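Local coordinates for protein uronate isomerase (Caulobacter crescentus, PDB 2Q01) that catalyses the isomerisation of D-glucuronate to D-fructuronate and of D-galacturonate to D-tagaturonate in pentose and glucuronate interconversion, at residues T44-N52 / H180-W189; E166-H175 / H192-V202. All blocks are in the same frame, centred on the assembly; numbering follows the deposited sequence.

Contact 1 (T44-N52 / H180-W189); sequences TDPSWFATN and HHAAIRESGW
His180 and Pro46 bury the largest areas where the short helix 47-51 crosses helix 180-186, their axes 8.2 Å apart and inclined at 41°. The imidazole of His180 lies flat against Ser47, whose CB sits over the ring centre, 3.5 Å from the centroid and 7° off the normal, a CH-pi contact. With CG anti to its carbonyl carbon (chi1 -56°), the ring is carried over Ser47, while Ala50 CB comes to its edge. Pro46 turns its ring to the next histidine, and its CB stands over one face of His181, 3.5 Å from CE1. A proline fits here, compact, apolar and suited to the turn leading into a helix; Asp45 OD2 caps Ser47 N there. His181 NE2 is hydrogen-bonded to Thr170 OG1. Ala50 is small enough to let the backbones close in, its CB 3.5 Å from His180 O and 3.9 Å from Ala183 CB. Ile184 sets CD1 against both Pro46 O (3.4 Å) and Phe49 CB, and the far rim of Trp189's indole reaches Phe49 CB. No hydrogen bond spans the segments; shape and CH-pi contacts hold the helices, each histidine offering one ring face to a CB while His181 keeps NE2 for Thr170.

Contact 2 (E166-H175 / H192-V202); sequences ETLATTEGPH and HVITAYRPDAV
Leu168 and Val193 pair in parallel, with Ala169 and Ile194 next to them, as two neighbouring strands of a beta-alpha-beta unit. Leu168 N gives a nearly straight bond to His192 O (173° at the hydrogen), Ile194 N reaches Leu168 O at 2.8 Å, and Thr170 N reaches Ile194 O at 2.8 Å. Thr167 and His192 lie side by side and point the same way; Thr167 OG1 and His192 ND1 are hydrogen-bonded at 3.1 Å, at the ring edge and near its plane, and one face of the imidazole carries Ile194 CG2. Ile194 holds CG1 between its backbone N and carbonyl carbon (chi1 58°), which brings that carbon against Ala169 CB, a methyl that fits the close strand spacing.

Beyond the strands the chains stay paired: Glu172 N bonds to Ala196 O, and Arg198 N to Glu172 O. Thr170 turns OG1 to Glu172 OE1 (2.7 Å), above the carboxylate plane, while its CG2 rests on Val193 CG1. A valine in its place would probably leave both the Glu172 carboxylate and His181 NE2 without this hydroxyl partner and let the glutamate turn more freely. Thr171 sets OG1 beside its backbone N (chi1 -55°), which leaves CG2 anti to that N and 3.6 Å from Arg198 CB. The extended Arg198 chain carries its guanidinium onward to Asp251, with NE in a salt bridge to Asp200 whose hydrogen bond is weak. Pro174 stands across Tyr197 at about a right angle, its CG 3.6 Å from Tyr197 CZ; the phenol hydroxyl bonds His235.

Backbone bonds thus fix the register, and Thr167, Thr170 and Thr171 each join a packing methyl to a bonded hydroxyl, that of Thr171 reaching Gly42 O, whereas His175 ND1 is buried without a partner in the model.

The centres of contacts 1 and 2 lie 14 Å apart, and their segments alternate along the chain: 44-52, 166-175, 180-189, then 192-202. Strand 165-169, helix 179-186 and strand 192-194 form one beta-alpha-beta unit of the TIM-barrel-like fold; contact 2 pairs its strands, and contact 1 packs its helix against helix 47-51, which follows strand 37-39. The two contacts touch directly, through the probable hydrogen bond from His181 to Thr170 and through Thr44 against Leu168 and Thr170. Strand 165-169 is thus flanked by strands 37-39 and 192-194, and the crossover helix and helix 47-51 pack together beside this part of the parallel sheet.

Contact 1 (T44-N52 / H180-W189)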
loop_
_atom_site.group_PDB
_atom_site.type_symbol
_atom_site.label_atom_id
_atom_site.label_comp_id
_atom_site.label_asym_id
_atom_site.label_seq_id
_atom_site.Cartn_x
_atom_site.Cartn_y
_atom_site.Cartn_z
ATOM N N THR B 44 -4.655 9.793 -29.127
ATOM C CA THR B 44 -5.173 10.851 -29.997
ATOM C C THR B 44 -5.508 10.271 -31.373
ATOM O O THR B 44 -4.962 9.233 -31.766
ATOM C CB THR B 44 -4.194 12.057 -30.142
ATOM O OG1 THR B 44 -2.990 11.638 -30.795
ATOM C CG2 THR B 44 -3.859 12.671 -28.775
ATOM N N ASP B 45 -6.413 10.934 -32.087
ATOM C CA ASP B 45 -6.854 10.488 -33.408
ATOM C C ASP B 45 -5.870 11.023 -34.445
ATOM O O ASP B 45 -5.695 12.235 -34.548
ATOM C CB ASP B 45 -8.267 11.019 -33.679
ATOM C CG ASP B 45 -8.988 10.283 -34.801
ATOM O OD1 ASP B 45 -10.233 10.374 -34.837
ATOM O OD2 ASP B 45 -8.345 9.633 -35.650
ATOM N N PRO B 46 -5.219 10.121 -35.211
ATOM C CA PRO B 46 -4.298 10.507 -36.293
ATOM C C PRO B 46 -4.948 11.291 -37.436
ATOM O O PRO B 46 -4.255 12.005 -38.160
ATOM C CB PRO B 46 -3.798 9.160 -36.823
ATOM C CG PRO B 46 -4.847 8.174 -36.422
ATOM C CD PRO B 46 -5.297 8.653 -35.078
ATOM N N SER B 47 -6.263 11.153 -37.592
ATOM C CA SER B 47 -7.007 11.860 -38.630
ATOM C C SER B 47 -7.079 13.365 -38.379
ATOM O O SER B 47 -7.273 14.138 -39.318
ATOM C CB SER B 47 -8.419 11.293 -38.757
ATOM O OG SER B 47 -9.232 11.720 -37.681
ATOM N N TRP B 48 -6.928 13.770 -37.117
ATOM C CA TRP B 48 -6.890 15.184 -36.739
ATOM C C TRP B 48 -5.750 15.931 -37.423
ATOM O O TRP B 48 -5.907 17.085 -37.805
ATOM C CB TRP B 48 -6.752 15.351 -35.222
ATOM C CG TRP B 48 -7.942 14.904 -34.408
ATOM C CD1 TRP B 48 -9.229 14.732 -34.842
ATOM C CD2 TRP B 48 -7.952 14.615 -33.003
ATOM N NE1 TRP B 48 -10.034 14.339 -33.797
ATOM C CE2 TRP B 48 -9.277 14.261 -32.658
ATOM C CE3 TRP B 48 -6.966 14.614 -32.002
ATOM C CZ2 TRP B 48 -9.641 13.899 -31.354
ATOM C CZ3 TRP B 48 -7.330 14.256 -30.703
ATOM C CH2 TRP B 48 -8.657 13.904 -30.393
ATOM N N PHE B 49 -4.616 15.259 -37.591
ATOM C CA PHE B 49 -3.435 15.871 -38.192
ATOM C C PHE B 49 -3.327 15.611 -39.691
ATOM O O PHE B 49 -2.611 16.326 -40.392
ATOM C CB PHE B 49 -2.165 15.418 -37.461
ATOM C CG PHE B 49 -2.253 15.561 -35.972
ATOM C CD1 PHE B 49 -2.506 14.455 -35.168
ATOM C CD2 PHE B 49 -2.123 16.811 -35.374
ATOM C CE1 PHE B 49 -2.609 14.590 -33.790
ATOM C CE2 PHE B 49 -2.226 16.953 -33.996
ATOM C CZ PHE B 49 -2.469 15.841 -33.204
ATOM N N ALA B 50 -4.036 14.597 -40.181
ATOM C CA ALA B 50 -4.017 14.282 -41.604
ATOM C C ALA B 50 -4.954 15.205 -42.373
ATOM O O ALA B 50 -4.620 15.663 -43.470
ATOM C CB ALA B 50 -4.370 12.819 -41.846
ATOM N N THR B 51 -6.121 15.479 -41.793
ATOM C CA THR B 51 -7.094 16.374 -42.417
ATOM C C THR B 51 -6.858 17.830 -42.022
ATOM O O THR B 51 -7.108 18.734 -42.817
ATOM C CB THR B 51 -8.562 15.981 -42.091
ATOM O OG1 THR B 51 -8.836 16.205 -40.701
ATOM C CG2 THR B 51 -8.829 14.519 -42.442
ATOM N N ASN B 52 -6.365 18.027 -40.797
ATOM C CA ASN B 52 -6.204 19.344 -40.156
ATOM C C ASN B 52 -7.491 20.175 -40.079
ATOM O O ASN B 52 -7.476 21.396 -40.227
ATOM C CB ASN B 52 -5.035 20.140 -40.755
ATOM C CG ASN B 52 -4.445 21.139 -39.772
ATOM O OD1 ASN B 52 -4.422 20.907 -38.563
ATOM N ND2 ASN B 52 -3.958 22.254 -40.292
ATOM N N HIS B 180 -4.243 7.441 -42.082
ATOM C CA HIS B 180 -4.025 8.814 -41.650
ATOM C C HIS B 180 -2.573 9.096 -41.304
ATOM O O HIS B 180 -2.129 10.233 -41.386
ATOM C CB HIS B 180 -4.946 9.149 -40.479
ATOM C CG HIS B 180 -6.392 8.922 -40.784
ATOM N ND1 HIS B 180 -7.091 9.699 -41.683
ATOM C CD2 HIS B 180 -7.264 7.991 -40.332
ATOM C CE1 HIS B 180 -8.335 9.262 -41.763
ATOM N NE2 HIS B 180 -8.465 8.226 -40.954
ATOM N N HIS B 181 -1.839 8.052 -40.936
ATOM C CA HIS B 181 -0.410 8.167 -40.689
ATOM C C HIS B 181 0.374 8.340 -41.977
ATOM O O HIS B 181 1.348 9.088 -42.007
ATOM C CB HIS B 181 0.096 6.944 -39.939
ATOM C CG HIS B 181 -0.402 6.860 -38.535
ATOM N ND1 HIS B 181 -1.606 6.274 -38.212
ATOM C CD2 HIS B 181 0.128 7.304 -37.373
ATOM C CE1 HIS B 181 -1.786 6.343 -36.907
ATOM N NE2 HIS B 181 -0.753 6.972 -36.375
ATOM N N ALA B 182 -0.043 7.636 -43.030
ATOM C CA ALA B 182 0.560 7.783 -44.359
ATOM C C ALA B 182 0.349 9.188 -44.915
ATOM O O ALA B 182 1.235 9.737 -45.567
ATOM C CB ALA B 182 0.009 6.738 -45.319
ATOM N N ALA B 183 -0.816 9.767 -44.633
ATOM C CA ALA B 183 -1.160 11.108 -45.096
ATOM C C ALA B 183 -0.380 12.188 -44.353
ATOM O O ALA B 183 -0.098 13.244 -44.917
ATOM C CB ALA B 183 -2.650 11.346 -44.964
ATOM N N ILE B 184 -0.043 11.915 -43.094
ATOM C CA ILE B 184 0.745 12.829 -42.273
ATOM C C ILE B 184 2.169 12.910 -42.811
ATOM O O ILE B 184 2.717 14.005 -42.974
ATOM C CB ILE B 184 0.732 12.423 -40.772
ATOM C CG1 ILE B 184 -0.580 12.859 -40.112
ATOM C CG2 ILE B 184 1.919 13.041 -40.012
ATOM C CD1 ILE B 184 -0.899 12.120 -38.814
ATOM N N ARG B 185 2.766 11.755 -43.088
ATOM C CA ARG B 185 4.135 11.703 -43.590
ATOM C C ARG B 185 4.255 12.380 -44.953
ATOM O O ARG B 185 5.193 13.136 -45.202
ATOM C CB ARG B 185 4.619 10.254 -43.677
ATOM C CG ARG B 185 4.247 9.403 -42.475
ATOM C CD ARG B 185 5.080 8.132 -42.420
ATOM N NE ARG B 185 4.563 7.100 -43.313
ATOM C CZ ARG B 185 3.507 6.339 -43.043
ATOM N NH1 ARG B 185 3.107 5.424 -43.915
ATOM N NH2 ARG B 185 2.851 6.492 -41.901
ATOM N N GLU B 186 3.298 12.098 -45.831
ATOM C CA GLU B 186 3.372 12.527 -47.225
ATOM C C GLU B 186 3.199 14.035 -47.386
ATOM O O GLU B 186 3.631 14.609 -48.390
ATOM C CB GLU B 186 2.345 11.786 -48.071
ATOM C CG GLU B 186 2.757 10.377 -48.443
ATOM C CD GLU B 186 1.801 9.750 -49.430
ATOM O OE1 GLU B 186 0.648 9.453 -49.050
ATOM O OE2 GLU B 186 2.209 9.563 -50.593
ATOM N N SER B 187 2.569 14.671 -46.398
ATOM C CA SER B 187 2.368 16.121 -46.404
ATOM C C SER B 187 3.666 16.859 -46.101
ATOM O O SER B 187 4.619 16.268 -45.589
ATOM C CB SER B 187 1.283 16.530 -45.403
ATOM O OG SER B 187 1.737 16.412 -44.067
ATOM N N GLY B 188 3.687 18.154 -46.413
ATOM C CA GLY B 188 4.861 19.004 -46.183
ATOM C C GLY B 188 5.145 19.288 -44.718
ATOM O O GLY B 188 6.279 19.604 -44.351
ATOM N N TRP B 189 4.103 19.184 -43.894
ATOM C CA TRP B 189 4.189 19.300 -42.441
ATOM C C TRP B 189 5.093 18.214 -41.864
ATOM O O TRP B 189 5.011 17.053 -42.267
ATOM C CB TRP B 189 2.789 19.173 -41.858
ATOM C CG TRP B 189 2.675 19.453 -40.393
ATOM C CD1 TRP B 189 2.875 20.650 -39.767
ATOM C CD2 TRP B 189 2.287 18.526 -39.372
ATOM N NE1 TRP B 189 2.648 20.523 -38.420
ATOM C CE2 TRP B 189 2.288 19.230 -38.149
ATOM C CE3 TRP B 189 1.942 17.165 -39.371
ATOM C CZ2 TRP B 189 1.956 18.621 -36.934
ATOM C CZ3 TRP B 189 1.611 16.561 -38.161
ATOM C CH2 TRP B 189 1.623 17.291 -36.959
#

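Contact 2 (E166-H175 / H192-V202)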
loop_
_atom_site.group_PDB
_atom_site.type_symbol
_atom_site.label_atom_id
_atom_site.label_comp_id
_atom_site.label_asym_id
_atom_site.label_seq_id
_atom_site.Cartn_x
_atom_site.Cartn_y
_atom_site.Cartn_z
ATOM N N GLU B 166 7.628 16.874 -29.944
ATOM C CA GLU B 166 8.637 16.274 -30.791
ATOM C C GLU B 166 8.110 14.985 -31.410
ATOM O O GLU B 166 8.184 14.803 -32.624
ATOM C CB GLU B 166 9.903 16.011 -29.989
ATOM C CG GLU B 166 11.036 15.475 -30.830
ATOM C CD GLU B 166 12.388 15.836 -30.283
ATOM O OE1 GLU B 166 13.178 14.904 -30.053
ATOM O OE2 GLU B 166 12.664 17.044 -30.091
ATOM N N THR B 167 7.576 14.106 -30.561
ATOM C CA THR B 167 7.025 12.817 -30.971
ATOM C C THR B 167 5.663 12.627 -30.318
ATOM O O THR B 167 5.511 12.861 -29.120
ATOM C CB THR B 167 7.962 11.659 -30.544
ATOM O OG1 THR B 167 9.239 11.823 -31.175
ATOM C CG2 THR B 167 7.383 10.292 -30.913
ATOM N N LEU B 168 4.674 12.227 -31.115
ATOM C CA LEU B 168 3.368 11.825 -30.596
ATOM C C LEU B 168 2.998 10.466 -31.172
ATOM O O LEU B 168 2.982 10.291 -32.386
ATOM C CB LEU B 168 2.297 12.857 -30.963
ATOM C CG LEU B 168 0.856 12.654 -30.486
ATOM C CD1 LEU B 168 0.775 12.613 -28.965
ATOM C CD2 LEU B 168 -0.035 13.760 -31.024
ATOM N N ALA B 169 2.710 9.507 -30.300
ATOM C CA ALA B 169 2.274 8.185 -30.747
ATOM C C ALA B 169 0.777 7.990 -30.535
ATOM O O ALA B 169 0.232 8.347 -29.489
ATOM C CB ALA B 169 3.069 7.078 -30.047
ATOM N N THR B 170 0.120 7.435 -31.546
ATOM C CA THR B 170 -1.274 7.019 -31.439
ATOM C C THR B 170 -1.330 5.486 -31.307
ATOM O O THR B 170 -0.299 4.821 -31.375
ATOM C CB THR B 170 -2.101 7.512 -32.646
ATOM O OG1 THR B 170 -1.780 6.728 -33.799
ATOM C CG2 THR B 170 -1.803 8.976 -32.945
ATOM N N THR B 171 -2.520 4.925 -31.110
ATOM C CA THR B 171 -2.647 3.483 -30.854
ATOM C C THR B 171 -3.693 2.818 -31.757
ATOM O O THR B 171 -4.887 3.128 -31.670
ATOM C CB THR B 171 -2.941 3.210 -29.356
ATOM O OG1 THR B 171 -1.929 3.827 -28.551
ATOM C CG2 THR B 171 -2.958 1.730 -29.059
ATOM N N GLU B 172 -3.232 1.918 -32.629
ATOM C CA GLU B 172 -4.113 1.203 -33.569
ATOM C C GLU B 172 -3.939 -0.306 -33.458
ATOM O O GLU B 172 -2.877 -0.788 -33.068
ATOM C CB GLU B 172 -3.865 1.612 -35.033
ATOM C CG GLU B 172 -3.241 2.992 -35.286
ATOM C CD GLU B 172 -4.173 4.162 -35.035
ATOM O OE1 GLU B 172 -3.838 4.988 -34.167
ATOM O OE2 GLU B 172 -5.222 4.271 -35.707
ATOM N N GLY B 173 -4.988 -1.046 -33.804
ATOM C CA GLY B 173 -4.914 -2.499 -33.904
ATOM C C GLY B 173 -4.496 -2.945 -35.294
ATOM O O GLY B 173 -4.490 -2.141 -36.223
ATOM N N PRO B 174 -4.163 -4.241 -35.454
ATOM C CA PRO B 174 -3.730 -4.835 -36.729
ATOM C C PRO B 174 -4.846 -4.899 -37.769
ATOM O O PRO B 174 -4.572 -5.041 -38.963
ATOM C CB PRO B 174 -3.317 -6.260 -36.342
ATOM C CG PRO B 174 -3.328 -6.314 -34.868
ATOM C CD PRO B 174 -4.216 -5.239 -34.376
ATOM N N HIS B 175 -6.087 -4.802 -37.300
ATOM C CA HIS B 175 -7.271 -4.836 -38.145
ATOM C C HIS B 175 -7.665 -3.483 -38.746
ATOM O O HIS B 175 -8.435 -3.444 -39.705
ATOM C CB HIS B 175 -8.454 -5.437 -37.375
ATOM C CG HIS B 175 -8.820 -4.688 -36.130
ATOM N ND1 HIS B 175 -8.146 -4.847 -34.938
ATOM C CD2 HIS B 175 -9.804 -3.789 -35.888
ATOM C CE1 HIS B 175 -8.687 -4.066 -34.020
ATOM N NE2 HIS B 175 -9.696 -3.414 -34.571
ATOM N N HIS B 192 6.051 14.548 -36.223
ATOM C CA HIS B 192 6.383 13.141 -36.057
ATOM C C HIS B 192 5.264 12.459 -35.282
ATOM O O HIS B 192 5.369 12.215 -34.079
ATOM C CB HIS B 192 7.742 13.007 -35.364
ATOM C CG HIS B 192 8.272 11.606 -35.284
ATOM N ND1 HIS B 192 8.582 10.997 -34.086
ATOM C CD2 HIS B 192 8.579 10.708 -36.250
ATOM C CE1 HIS B 192 9.043 9.782 -34.315
ATOM N NE2 HIS B 192 9.052 9.581 -35.621
ATOM N N VAL B 193 4.172 12.188 -35.992
ATOM C CA VAL B 193 3.058 11.428 -35.448
ATOM C C VAL B 193 3.220 9.973 -35.877
ATOM O O VAL B 193 3.173 9.654 -37.066
ATOM C CB VAL B 193 1.692 11.991 -35.892
ATOM C CG1 VAL B 193 0.559 11.133 -35.346
ATOM C CG2 VAL B 193 1.535 13.447 -35.435
ATOM N N ILE B 194 3.443 9.103 -34.899
ATOM C CA ILE B 194 3.649 7.680 -35.160
ATOM C C ILE B 194 2.543 6.839 -34.530
ATOM O O ILE B 194 1.595 7.371 -33.952
ATOM C CB ILE B 194 5.047 7.188 -34.691
ATOM C CG1 ILE B 194 5.254 7.440 -33.195
ATOM C CG2 ILE B 194 6.135 7.852 -35.511
ATOM C CD1 ILE B 194 6.439 6.704 -32.608
ATOM N N THR B 195 2.674 5.525 -34.651
ATOM C CA THR B 195 1.652 4.607 -34.164
ATOM C C THR B 195 2.217 3.598 -33.158
ATOM O O THR B 195 3.422 3.566 -32.905
ATOM C CB THR B 195 0.937 3.898 -35.345
ATOM O OG1 THR B 195 -0.058 3.005 -34.841
ATOM C CG2 THR B 195 1.929 3.129 -36.213
ATOM N N ALA B 196 1.329 2.805 -32.564
ATOM C CA ALA B 196 1.715 1.705 -31.688
ATOM C C ALA B 196 0.834 0.499 -31.992
ATOM O O ALA B 196 -0.351 0.655 -32.281
ATOM C CB ALA B 196 1.585 2.112 -30.229
ATOM N N TYR B 197 1.426 -0.693 -31.931
ATOM C CA TYR B 197 0.745 -1.942 -32.276
ATOM C C TYR B 197 -0.026 -2.531 -31.095
ATOM O O TYR B 197 0.577 -3.017 -30.141
ATOM C CB TYR B 197 1.776 -2.954 -32.777
ATOM C CG TYR B 197 1.209 -4.211 -33.404
ATOM C CD1 TYR B 197 0.746 -4.204 -34.718
ATOM C CD2 TYR B 197 1.180 -5.415 -32.701
ATOM C CE1 TYR B 197 0.250 -5.345 -35.307
ATOM C CE2 TYR B 197 0.682 -6.575 -33.285
ATOM C CZ TYR B 197 0.222 -6.527 -34.593
ATOM O OH TYR B 197 -0.278 -7.643 -35.199
ATOM N N ARG B 198 -1.355 -2.501 -31.164
ATOM C CA ARG B 198 -2.193 -3.011 -30.077
ATOM C C ARG B 198 -3.108 -4.148 -30.544
ATOM O O ARG B 198 -4.254 -3.902 -30.919
ATOM C CB ARG B 198 -3.028 -1.886 -29.474
ATOM C CG ARG B 198 -3.582 -2.200 -28.095
ATOM C CD ARG B 198 -4.831 -1.400 -27.810
ATOM N NE ARG B 198 -5.343 -1.669 -26.469
ATOM C CZ ARG B 198 -5.112 -0.909 -25.400
ATOM N NH1 ARG B 198 -4.379 0.196 -25.497
ATOM N NH2 ARG B 198 -5.626 -1.254 -24.227
ATOM N N PRO B 199 -2.615 -5.402 -30.494
ATOM C CA PRO B 199 -3.328 -6.546 -31.064
ATOM C C PRO B 199 -4.480 -7.127 -30.230
ATOM O O PRO B 199 -5.022 -8.169 -30.596
ATOM C CB PRO B 199 -2.218 -7.582 -31.245
ATOM C CG PRO B 199 -1.245 -7.275 -30.176
ATOM C CD PRO B 199 -1.328 -5.802 -29.898
ATOM N N ASP B 200 -4.860 -6.435 -29.155
ATOM C CA ASP B 200 -5.849 -6.900 -28.167
ATOM C C ASP B 200 -7.136 -7.516 -28.710
ATOM O O ASP B 200 -7.623 -8.505 -28.163
ATOM C CB ASP B 200 -6.222 -5.755 -27.217
ATOM C CG ASP B 200 -5.086 -5.359 -26.290
ATOM O OD1 ASP B 200 -3.982 -5.950 -26.374
ATOM O OD2 ASP B 200 -5.309 -4.446 -25.470
ATOM N N ALA B 201 -7.682 -6.929 -29.773
ATOM C CA ALA B 201 -8.957 -7.378 -30.330
ATOM C C ALA B 201 -8.877 -8.709 -31.096
ATOM O O ALA B 201 -9.884 -9.411 -31.215
ATOM C CB ALA B 201 -9.572 -6.288 -31.194
ATOM N N VAL B 202 -7.692 -9.054 -31.604
ATOM C CA VAL B 202 -7.504 -10.322 -32.323
ATOM C C VAL B 202 -6.774 -11.355 -31.463
ATOM O O VAL B 202 -6.337 -12.400 -31.952
ATOM C CB VAL B 202 -6.796 -10.141 -33.707
ATOM C CG1 VAL B 202 -7.632 -9.274 -34.628
ATOM C CG2 VAL B 202 -5.407 -9.552 -33.556
#